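Local atomic coordinates of acetyltransferase (Vibrio fischeri, PDB entry 3JVN), a protein that probably transfers an acyl group, such as acetyl from acetyl-CoA, to an acceptor not yet identified, as a member of the GNAT acetyltransferase family. Residues S18-L23 with I91-I96; G69-H74 with Q108-I113. One frame throughout, in Å; residues are numbered along the deposited sequence.

Interaction 1 of 2, residues S18-L23 with I91-I96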
loop_
_atom_site.group_PDB
_atom_site.type_symbol
_atom_site.label_atom_id
_atom_site.label_comp_id
_atom_site.label_asym_id
_atom_site.label_seq_id
_atom_site.Cartn_x
_atom_site.Cartn_y
_atom_site.Cartn_z
ATOM N N SER A 18 17.203 -3.028 25.444
ATOM C CA SER A 18 18.249 -4.034 25.268
ATOM C C SER A 18 18.030 -4.949 24.070
ATOM O O SER A 18 18.955 -5.202 23.317
ATOM C CB SER A 18 18.368 -4.879 26.540
ATOM O OG SER A 18 19.211 -5.989 26.326
ATOM N N LEU A 19 16.817 -5.460 23.904
ATOM C CA LEU A 19 16.522 -6.343 22.775
ATOM C C LEU A 19 16.481 -5.525 21.484
ATOM O O LEU A 19 16.795 -6.031 20.406
ATOM C CB LEU A 19 15.176 -7.059 22.974
ATOM C CG LEU A 19 14.999 -7.938 24.217
ATOM C CD1 LEU A 19 13.528 -8.310 24.398
ATOM C CD2 LEU A 19 15.853 -9.171 24.097
HETATM N N MSE A 20 16.082 -4.260 21.597
HETATM C CA MSE A 20 16.019 -3.369 20.444
HETATM C C MSE A 20 17.465 -3.112 20.025
HETATM O O MSE A 20 17.764 -2.972 18.840
HETATM C CB MSE A 20 15.324 -2.053 20.830
HETATM C CG MSE A 20 15.062 -1.076 19.669
HETATM SE SE MSE A 20 13.671 -1.639 18.400
HETATM C CE MSE A 20 12.174 -1.728 19.630
ATOM N N TYR A 21 18.357 -3.072 21.012
ATOM C CA TYR A 21 19.779 -2.850 20.769
ATOM C C TYR A 21 20.399 -4.109 20.162
ATOM O O TYR A 21 21.182 -4.032 19.213
ATOM C CB TYR A 21 20.491 -2.512 22.081
ATOM C CG TYR A 21 21.985 -2.430 21.940
ATOM C CD1 TYR A 21 22.586 -1.353 21.294
ATOM C CD2 TYR A 21 22.804 -3.454 22.416
ATOM C CE1 TYR A 21 23.964 -1.300 21.122
ATOM C CE2 TYR A 21 24.185 -3.409 22.247
ATOM C CZ TYR A 21 24.758 -2.330 21.600
ATOM O OH TYR A 21 26.122 -2.280 21.430
ATOM N N LYS A 22 20.051 -5.268 20.716
ATOM C CA LYS A 22 20.566 -6.530 20.203
ATOM C C LYS A 22 20.153 -6.675 18.737
ATOM O O LYS A 22 20.959 -7.083 17.896
ATOM C CB LYS A 22 20.022 -7.713 21.014
ATOM C CG LYS A 22 20.671 -7.929 22.382
ATOM C CD LYS A 22 20.055 -9.156 23.059
ATOM C CE LYS A 22 20.856 -9.669 24.264
ATOM N NZ LYS A 22 20.827 -8.776 25.455
ATOM N N LEU A 23 18.898 -6.334 18.437
ATOM C CA LEU A 23 18.377 -6.422 17.072
ATOM C C LEU A 23 19.221 -5.575 16.127
ATOM O O LEU A 23 19.797 -6.082 15.156
ATOM C CB LEU A 23 16.921 -5.939 17.003
ATOM C CG LEU A 23 16.286 -5.903 15.594
ATOM C CD1 LEU A 23 16.366 -7.295 14.971
ATOM C CD2 LEU A 23 14.827 -5.445 15.660
ATOM N N ILE A 91 4.382 -3.964 9.465
ATOM C CA ILE A 91 5.084 -4.721 10.492
ATOM C C ILE A 91 6.504 -4.194 10.358
ATOM O O ILE A 91 7.134 -4.329 9.306
ATOM C CB ILE A 91 5.022 -6.252 10.229
ATOM C CG1 ILE A 91 3.599 -6.751 10.487
ATOM C CG2 ILE A 91 5.973 -6.988 11.149
ATOM C CD1 ILE A 91 3.334 -8.162 10.036
ATOM N N ASP A 92 6.988 -3.567 11.425
ATOM C CA ASP A 92 8.307 -2.964 11.412
ATOM C C ASP A 92 9.483 -3.865 11.819
ATOM O O ASP A 92 10.303 -4.241 10.981
ATOM C CB ASP A 92 8.269 -1.700 12.280
ATOM C CG ASP A 92 7.224 -0.705 11.806
ATOM O OD1 ASP A 92 6.391 -0.250 12.629
ATOM O OD2 ASP A 92 7.242 -0.370 10.598
ATOM N N GLU A 93 9.550 -4.209 13.102
ATOM C CA GLU A 93 10.635 -5.024 13.633
ATOM C C GLU A 93 10.203 -6.287 14.351
ATOM O O GLU A 93 9.082 -6.394 14.854
ATOM C CB GLU A 93 11.467 -4.191 14.597
ATOM C CG GLU A 93 12.042 -2.961 13.985
ATOM C CD GLU A 93 12.089 -1.830 14.970
ATOM O OE1 GLU A 93 11.003 -1.359 15.399
ATOM O OE2 GLU A 93 13.220 -1.413 15.311
ATOM N N LEU A 94 11.125 -7.235 14.426
ATOM C CA LEU A 94 10.851 -8.496 15.088
ATOM C C LEU A 94 12.190 -9.080 15.525
ATOM O O LEU A 94 13.098 -9.223 14.711
ATOM C CB LEU A 94 10.131 -9.438 14.117
ATOM C CG LEU A 94 9.326 -10.604 14.708
ATOM C CD1 LEU A 94 8.669 -11.402 13.582
ATOM C CD2 LEU A 94 10.237 -11.506 15.525
ATOM N N TYR A 95 12.320 -9.411 16.808
ATOM C CA TYR A 95 13.572 -9.970 17.308
ATOM C C TYR A 95 13.389 -11.137 18.258
ATOM O O TYR A 95 12.470 -11.141 19.077
ATOM C CB TYR A 95 14.408 -8.884 17.998
ATOM C CG TYR A 95 15.685 -9.413 18.625
ATOM C CD1 TYR A 95 15.720 -9.807 19.966
ATOM C CD2 TYR A 95 16.846 -9.557 17.869
ATOM C CE1 TYR A 95 16.880 -10.329 20.532
ATOM C CE2 TYR A 95 18.010 -10.080 18.429
ATOM C CZ TYR A 95 18.022 -10.462 19.757
ATOM O OH TYR A 95 19.173 -10.979 20.310
ATOM N N ILE A 96 14.275 -12.126 18.141
ATOM C CA ILE A 96 14.239 -13.300 19.007
ATOM C C ILE A 96 15.645 -13.599 19.516
ATOM O O ILE A 96 16.617 -13.523 18.769
ATOM C CB ILE A 96 13.727 -14.570 18.271
ATOM C CG1 ILE A 96 12.482 -14.251 17.439
ATOM C CG2 ILE A 96 13.391 -15.651 19.292
ATOM C CD1 ILE A 96 12.796 -13.884 15.991
#
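The hydroxyl oxygen of Tyr95 rests on the aliphatic part of Lys22, with Lys22 CD 3.4 Å from Tyr95 OH and Lys22 CB close by. Beyond these two segments the same oxygen is hydrogen-bonded to OE1 of Glu26, one helical turn further along, and weakly to OE2 of Glu97, so Glu26 is the main polar partner of the hydroxyl while the Lys22 methylenes pack beside it. Tyr95 CG stands anti to the backbone N (chi1 176°), directed at the helix, and one ring face meets helix backbone. Leu19 O sits 3.9 Å above the plane of the Tyr95 ring, displaced toward its rim, and Leu23 N, which donates to Leu19 O, lies over the same face. Leu19 and Leu23 add methyl contacts: Leu19 CD2 reaches CE1 of Tyr95, the two side chains crossing at about a right angle, whereas Leu23 runs past the tyrosine in the opposite sense, placing Leu23 CD1 3.7 Å from Tyr95 CD2. Segment 18-23 crosses segment 91-96 at 96°; helix 13-30, to which it belongs, is the first helix of a GNAT fold, set on one face of the central sheet. Earlier in the strand, Asp92 and Glu93 both face Thr72 of strand 67-79, a classic beta bulge; a bulge in this strand is a hallmark of the family, where it helps shape the acetyl-CoA site. Within the bulge, Glu93 points to the helix, and its CB lies 3.7 Å from the other methyl of Leu23, CD2. The Glu93 chain bends at chi2, and it crosses the selenomethionine Met20 side chain at about a right angle, with Glu93 OE2 beside Met20 SE. OE2 of Glu93 also hydrogen-bonds NE2 of His24, the residue that follows Leu23 on the helix.

Interaction 2 of 2, residues G69-H74 with Q108-I113. With SO4 (sulfate ion), chain B.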
loop_
_atom_site.group_PDB
_atom_site.type_symbol
_atom_site.label_atom_id
_atom_site.label_comp_id
_atom_site.label_asym_id
_atom_site.label_seq_id
_atom_site.Cartn_x
_atom_site.Cartn_y
_atom_site.Cartn_z
ATOM N N GLY A 69 11.453 -12.259 23.227
ATOM C CA GLY A 69 11.129 -11.814 21.887
ATOM C C GLY A 69 10.034 -10.768 21.833
ATOM O O GLY A 69 9.275 -10.595 22.781
ATOM N N PHE A 70 9.965 -10.054 20.716
ATOM C CA PHE A 70 8.947 -9.032 20.521
ATOM C C PHE A 70 8.763 -8.780 19.023
ATOM O O PHE A 70 9.585 -9.185 18.197
ATOM C CB PHE A 70 9.339 -7.723 21.232
ATOM C CG PHE A 70 10.492 -7.004 20.591
ATOM C CD1 PHE A 70 11.807 -7.419 20.809
ATOM C CD2 PHE A 70 10.260 -5.956 19.708
ATOM C CE1 PHE A 70 12.873 -6.802 20.144
ATOM C CE2 PHE A 70 11.312 -5.337 19.041
ATOM C CZ PHE A 70 12.617 -5.759 19.257
ATOM N N ILE A 71 7.661 -8.129 18.680
ATOM C CA ILE A 71 7.361 -7.796 17.299
ATOM C C ILE A 71 6.740 -6.414 17.388
ATOM O O ILE A 71 6.118 -6.078 18.397
ATOM C CB ILE A 71 6.388 -8.831 16.634
ATOM C CG1 ILE A 71 6.191 -8.468 15.148
ATOM C CG2 ILE A 71 5.081 -8.904 17.404
ATOM C CD1 ILE A 71 5.449 -9.518 14.349
ATOM N N THR A 72 6.922 -5.614 16.340
ATOM C CA THR A 72 6.424 -4.246 16.332
ATOM C C THR A 72 5.726 -3.883 15.025
ATOM O O THR A 72 6.252 -4.171 13.952
ATOM C CB THR A 72 7.608 -3.259 16.629
ATOM O OG1 THR A 72 7.146 -2.158 17.428
ATOM C CG2 THR A 72 8.202 -2.730 15.346
ATOM N N GLY A 73 4.555 -3.248 15.112
ATOM C CA GLY A 73 3.825 -2.864 13.911
ATOM C C GLY A 73 2.942 -1.641 14.117
ATOM O O GLY A 73 2.596 -1.324 15.258
ATOM N N HIS A 74 2.580 -0.936 13.039
ATOM C CA HIS A 74 1.719 0.247 13.171
ATOM C C HIS A 74 0.647 0.378 12.092
ATOM O O HIS A 74 0.861 -0.021 10.956
ATOM C CB HIS A 74 2.558 1.541 13.199
ATOM C CG HIS A 74 3.134 1.947 11.870
ATOM N ND1 HIS A 74 4.222 1.318 11.304
ATOM C CD2 HIS A 74 2.808 2.958 11.029
ATOM C CE1 HIS A 74 4.545 1.926 10.176
ATOM N NE2 HIS A 74 3.703 2.926 9.984
ATOM N N GLN A 108 4.306 -17.325 16.321
ATOM C CA GLN A 108 3.326 -16.954 17.333
ATOM C C GLN A 108 3.273 -15.437 17.544
ATOM O O GLN A 108 2.297 -14.920 18.093
ATOM C CB GLN A 108 3.596 -17.698 18.648
ATOM C CG GLN A 108 5.041 -17.719 19.081
ATOM C CD GLN A 108 5.308 -18.739 20.178
ATOM O OE1 GLN A 108 5.003 -19.925 20.029
ATOM N NE2 GLN A 108 5.896 -18.285 21.279
ATOM N N LEU A 109 4.310 -14.730 17.095
ATOM C CA LEU A 109 4.347 -13.270 17.199
ATOM C C LEU A 109 3.669 -12.683 15.958
ATOM O O LEU A 109 2.863 -11.762 16.057
ATOM C CB LEU A 109 5.791 -12.767 17.298
ATOM C CG LEU A 109 6.524 -12.977 18.627
ATOM C CD1 LEU A 109 7.982 -12.601 18.467
ATOM C CD2 LEU A 109 5.881 -12.142 19.715
HETATM N N MSE A 110 4.002 -13.221 14.790
HETATM C CA MSE A 110 3.400 -12.772 13.541
HETATM C C MSE A 110 1.918 -13.120 13.580
HETATM O O MSE A 110 1.088 -12.446 12.971
HETATM C CB MSE A 110 4.041 -13.486 12.346
HETATM C CG MSE A 110 5.346 -12.864 11.835
HETATM SE SE MSE A 110 5.071 -11.106 11.003
HETATM C CE MSE A 110 3.315 -11.449 10.227
HETATM N N MSE A 111 1.610 -14.195 14.299
HETATM C CA MSE A 111 0.245 -14.690 14.444
HETATM C C MSE A 111 -0.589 -13.716 15.266
HETATM O O MSE A 111 -1.760 -13.462 14.969
HETATM C CB MSE A 111 0.260 -16.055 15.139
HETATM C CG MSE A 111 -0.590 -17.127 14.456
HETATM SE SE MSE A 111 0.109 -17.661 12.713
HETATM C CE MSE A 111 -0.870 -16.416 11.590
ATOM N N ARG A 112 0.026 -13.184 16.315
ATOM C CA ARG A 112 -0.647 -12.244 17.193
ATOM C C ARG A 112 -0.930 -10.921 16.470
ATOM O O ARG A 112 -2.080 -10.485 16.392
ATOM C CB ARG A 112 0.212 -11.979 18.433
ATOM C CG ARG A 112 -0.447 -11.063 19.454
ATOM C CD ARG A 112 -1.637 -11.741 20.131
ATOM N NE ARG A 112 -2.410 -10.826 20.971
ATOM C CZ ARG A 112 -3.039 -9.743 20.514
ATOM N NH1 ARG A 112 -2.993 -9.429 19.220
ATOM N NH2 ARG A 112 -3.719 -8.971 21.350
ATOM N N ILE A 113 0.108 -10.288 15.930
ATOM C CA ILE A 113 -0.093 -9.016 15.256
ATOM C C ILE A 113 -1.148 -9.073 14.146
ATOM O O ILE A 113 -1.896 -8.105 13.947
ATOM C CB ILE A 113 1.243 -8.436 14.706
ATOM C CG1 ILE A 113 0.994 -7.011 14.188
ATOM C CG2 ILE A 113 1.826 -9.336 13.624
ATOM C CD1 ILE A 113 2.251 -6.145 14.074
HETATM S S SO4 B . -2.971 -9.891 24.704
HETATM O O1 SO4 B . -2.146 -8.903 25.436
HETATM O O2 SO4 B . -3.995 -9.183 23.917
HETATM O O3 SO4 B . -3.645 -10.773 25.678
HETATM O O4 SO4 B . -2.114 -10.705 23.810
#
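Helix 105-118 links strand 86-96 to the parallel strand 124-127 in a beta-alpha-beta crossover, and here it packs on the middle strand of the sheet, 67-79. The axes of the two short segments run at 34° to each other and approach to 8.4 Å, and no hydrogen bond joins them. Ile71 is the central side chain. Its CG1 lies anti to the backbone N (chi1 -176°), and CD1, at the end of that branch, meets two neighbours: Ile113 CG2 is 3.7 Å from Ile71 CD1, and the selenium of Met110 approaches the same methyl from a side chain set at about a right angle. The other branch of Ile71, CG2, lies 3.9 Å from Leu109 CB, these two side chains passing in opposite directions. Leu109 CD1 continues onto backbone, 3.8 Å from Phe70 O. One turn on, Ile113 CD1 lies against the bare backbone of Gly73, 3.6 Å from Gly73 CA, so the isoleucine methyl rests on the strand where Gly73 has no side chain. Arg112 turns its end away from this apolar layer and grips a sulfate ion, probably from the crystallisation liquor, with the edge of its guanidinium: NE bonds O4 at 2.9 Å and NH2 bonds O2, with the sulphur near the guanidinium plane. The sulfate is also hydrogen-bonded to the backbone N of Arg7, on the outer strand 4-7. A helix in this crossover, packed on one face of the central sheet, is typical of the alpha-beta core of GNAT acetyltransferases.

How the interactions relate
Interactions 1 and 2 lie on the two faces of one sheet, their centres about 11 Å apart. Strands 86-96 and 67-79 are antiparallel neighbours and join them: Asp92 N lies 2.7 Å from Thr72 O, and Glu93 O 2.7 Å from Thr72 N, both probable hydrogen bonds at the bulge. Phe70 points away from helix 105-118 and packs on Leu19 and Met20 of helix 13-30, while Ile91 and Leu94 reach Met110 from the other strand. In relatives, acetyl-CoA binds near the bulge and the loop joining strand 86-96 to helix 105-118. The sulfate on Arg112 instead lies near strand 4-7, at an edge of the sheet.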